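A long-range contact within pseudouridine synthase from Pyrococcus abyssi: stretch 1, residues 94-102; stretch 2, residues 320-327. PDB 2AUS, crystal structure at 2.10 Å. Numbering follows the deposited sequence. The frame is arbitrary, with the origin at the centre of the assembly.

Stretch 1 94-102: ERATRVVQA
Stretch 2 (320-327) VEKVFMPR

Contacts between distant parts of a chain often rest on one aromatic ring, with polar side chains bonding to backbone or side chain outside it, and the meeting of residues 94-102 with 320-327 in this archaeal pseudouridine synthase is a compact example. The closest pair of touching residues in sequence is still 220 positions apart, and the contact buries 410 Å² counted over both sides.

Stretch 1 is a 3-10 segment from Arg95 onward, continuing beyond Ala102. After Glu94, at phi/psi 40/-115, phi lies between -35 and -94° and psi between -51 and -4°. The i to i-3 bonds are explicit: Thr97 N to Glu94 O at 3.1 Å, Val99 N to Ala96 O at 2.7 Å, Gln101 N to Arg98 O at 3.1 Å and Ala102 N to Val99 O at 3.0 Å. Thr97, chi1 m, adds a second bond to the first turn, OG1 to Glu94 O at 2.7 Å. Stretch 2 arrives as a strand through Val323, extended at Val320 (-65/126), Lys322 (-152/129) and Val323 (-103/134) but departing from that geometry at Glu321 (-103/-29), then bends at Phe324 (-109/-36) before Met325 (-62/122) and Pro326 (-70/153). The register runs in opposite senses: Ala96 CA lies 6.6 Å from Phe324 CA, and Arg98 CA 7.8 Å from Lys322 CA.

Phe324 is the centre of the contact. Its CA-to-CB bond points sideways, yet chi1 of -66° (m) directs the ring at the 3-10 backbone, and chi2 of -79° sets its tilt. CE1 comes 3.4 Å from Val99 N and CZ 3.7 Å from Arg98 C, the latter approached at the ring edge. That Val99 N already bonds to Ala96 O, so the aromatic carbon packs against a satisfied amide. Val99, chi1 p, supplies the apolar side-chain partner, with CB 3.9 Å from Phe324 CE1.

Arg95 also starts sideways and reaches across by its conformation. Chi1, chi2 and chi3 are all m (-66, -88 and -54°), with chi4 at 179°, and this folded path delivers NH2 to Phe324 O for a 3.0 Å hydrogen bond with an N-H...O angle of 140°. The carbonyl lies near the guanidinium plane, where the in-plane N-H bonds favour an acceptor. The same NH2 is 3.9 Å from Pro326 CB, while NE is satisfied elsewhere in the structure.

At the strand side, the CA-to-CB bonds of Arg98 and Lys322 each point toward the other stretch. With Arg98 at m, m, t and chi4 55°, and Lys322 at t, p, t, t, the chains meet through carbon, Arg98 CG to Lys322 CE at 3.9 Å, and their charged ends lie close, Arg98 NH1 to Lys322 NZ at 4.0 Å. No hydrogen bond joins these like charges; what the pair shares is the contact of carbon chains. Farther along, the CA-to-CB bonds of Gln101 (t, t, chi3 -41°) and Glu321 (m, t, chi3 -51°) each point toward the other stretch, and Gln101 NE2 donates a weak hydrogen bond to Glu321 OE1 at 3.3 Å and 147°. The amide hydrogen meets a carboxylate oxygen, but the long separation makes this a lesser tie than the arginine bond.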

# COMPACT_ATOMS: atom_id res chain seq x y z
N GLU A 94 5.54 17.46 18.53
CA GLU A 94 6.64 17.83 19.41
C GLU A 94 6.25 18.09 20.86
O GLU A 94 5.79 17.20 21.57
CB GLU A 94 7.34 19.06 18.82
CG GLU A 94 7.75 18.89 17.36
CD GLU A 94 9.08 18.13 17.19
OE1 GLU A 94 9.29 17.13 17.89
OE2 GLU A 94 9.90 18.55 16.34
N ARG A 95 6.43 19.34 21.30
CA ARG A 95 6.14 19.75 22.66
C ARG A 95 4.67 19.62 23.08
O ARG A 95 4.37 19.55 24.27
CB ARG A 95 6.59 21.19 22.86
CG ARG A 95 8.10 21.38 22.78
CD ARG A 95 8.73 21.19 24.14
NE ARG A 95 8.09 22.06 25.13
CZ ARG A 95 8.43 22.10 26.41
NH1 ARG A 95 9.40 21.33 26.88
NH2 ARG A 95 7.77 22.91 27.24
N ALA A 96 3.77 19.58 22.11
CA ALA A 96 2.34 19.46 22.38
C ALA A 96 1.86 18.00 22.35
O ALA A 96 0.70 17.72 22.66
CB ALA A 96 1.55 20.27 21.37
N THR A 97 2.76 17.10 21.99
CA THR A 97 2.44 15.68 21.88
C THR A 97 1.45 15.14 22.90
O THR A 97 0.46 14.51 22.53
CB THR A 97 3.72 14.80 21.94
OG1 THR A 97 4.50 15.02 20.76
CG2 THR A 97 3.36 13.32 22.02
N ARG A 98 1.69 15.41 24.17
CA ARG A 98 0.82 14.90 25.23
C ARG A 98 -0.54 15.60 25.37
O ARG A 98 -1.37 15.18 26.18
CB ARG A 98 1.55 14.95 26.57
CG ARG A 98 2.93 14.28 26.58
CD ARG A 98 2.84 12.77 26.50
NE ARG A 98 4.16 12.12 26.48
CZ ARG A 98 5.11 12.31 27.39
NH1 ARG A 98 4.91 13.13 28.42
NH2 ARG A 98 6.28 11.67 27.29
N VAL A 99 -0.78 16.66 24.60
CA VAL A 99 -2.07 17.36 24.72
C VAL A 99 -3.25 16.49 24.25
O VAL A 99 -4.41 16.79 24.52
CB VAL A 99 -2.06 18.70 23.93
CG1 VAL A 99 -2.29 18.46 22.44
CG2 VAL A 99 -3.12 19.63 24.50
N VAL A 100 -2.95 15.39 23.54
CA VAL A 100 -4.02 14.51 23.09
C VAL A 100 -4.72 13.86 24.28
O VAL A 100 -5.78 13.26 24.13
CB VAL A 100 -3.50 13.39 22.14
CG1 VAL A 100 -3.06 14.00 20.83
CG2 VAL A 100 -2.37 12.63 22.79
N GLN A 101 -4.12 13.98 25.46
CA GLN A 101 -4.71 13.42 26.67
C GLN A 101 -6.04 14.14 26.93
O GLN A 101 -6.97 13.59 27.53
CB GLN A 101 -3.78 13.65 27.87
CG GLN A 101 -4.30 13.07 29.19
CD GLN A 101 -3.66 13.71 30.42
OE1 GLN A 101 -2.45 13.96 30.45
NE2 GLN A 101 -4.46 13.95 31.46
N ALA A 102 -6.14 15.39 26.47
CA ALA A 102 -7.35 16.17 26.66
C ALA A 102 -8.49 15.62 25.81
O ALA A 102 -9.65 16.01 25.99
CB ALA A 102 -7.10 17.63 26.31
N VAL A 320 -1.27 19.47 38.90
CA VAL A 320 -0.75 19.45 37.54
C VAL A 320 -0.18 18.10 37.14
O VAL A 320 0.69 17.55 37.81
CB VAL A 320 0.31 20.55 37.35
CG1 VAL A 320 0.88 20.50 35.94
CG2 VAL A 320 -0.30 21.92 37.63
N GLU A 321 -0.68 17.56 36.03
CA GLU A 321 -0.23 16.26 35.55
C GLU A 321 0.73 16.39 34.38
O GLU A 321 1.59 15.54 34.18
CB GLU A 321 -1.43 15.41 35.13
CG GLU A 321 -2.49 15.30 36.22
CD GLU A 321 -3.61 14.34 35.86
OE1 GLU A 321 -4.18 14.47 34.75
OE2 GLU A 321 -3.92 13.46 36.69
N LYS A 322 0.57 17.46 33.60
CA LYS A 322 1.45 17.69 32.46
C LYS A 322 1.57 19.18 32.14
O LYS A 322 0.56 19.88 32.02
CB LYS A 322 0.93 16.94 31.23
CG LYS A 322 1.67 17.27 29.93
CD LYS A 322 3.15 16.89 29.99
CE LYS A 322 3.88 17.37 28.75
NZ LYS A 322 5.33 17.05 28.80
N VAL A 323 2.81 19.66 32.03
CA VAL A 323 3.09 21.06 31.73
C VAL A 323 3.48 21.19 30.27
O VAL A 323 4.29 20.41 29.77
CB VAL A 323 4.26 21.59 32.61
CG1 VAL A 323 4.61 23.01 32.19
CG2 VAL A 323 3.86 21.57 34.07
N PHE A 324 2.91 22.18 29.58
CA PHE A 324 3.22 22.42 28.18
C PHE A 324 4.03 23.70 27.99
O PHE A 324 4.90 23.78 27.14
CB PHE A 324 1.92 22.50 27.37
CG PHE A 324 1.19 21.21 27.32
CD1 PHE A 324 1.59 20.20 26.45
CD2 PHE A 324 0.15 20.96 28.20
CE1 PHE A 324 0.96 18.96 26.45
CE2 PHE A 324 -0.48 19.72 28.22
CZ PHE A 324 -0.07 18.72 27.34
N MET A 325 3.72 24.70 28.81
CA MET A 325 4.38 26.00 28.77
C MET A 325 5.89 25.93 29.06
O MET A 325 6.29 25.45 30.11
CB MET A 325 3.70 26.91 29.81
CG MET A 325 4.31 28.28 30.00
SD MET A 325 4.03 29.33 28.59
CE MET A 325 2.21 29.45 28.64
N PRO A 326 6.74 26.40 28.13
CA PRO A 326 8.18 26.34 28.42
C PRO A 326 8.50 27.36 29.52
O PRO A 326 7.79 28.36 29.68
CB PRO A 326 8.81 26.69 27.07
CG PRO A 326 7.78 27.58 26.42
CD PRO A 326 6.48 26.89 26.76
N ARG A 327 9.56 27.10 30.28
CA ARG A 327 9.95 27.99 31.38
C ARG A 327 10.31 29.42 30.99
O ARG A 327 10.25 30.32 31.82
CB ARG A 327 11.13 27.39 32.15
CG ARG A 327 10.81 26.08 32.84
CD ARG A 327 12.09 25.37 33.25
NE ARG A 327 11.83 24.03 33.76
CZ ARG A 327 11.89 23.69 35.04
NH1 ARG A 327 12.22 24.60 35.96
NH2 ARG A 327 11.62 22.45 35.41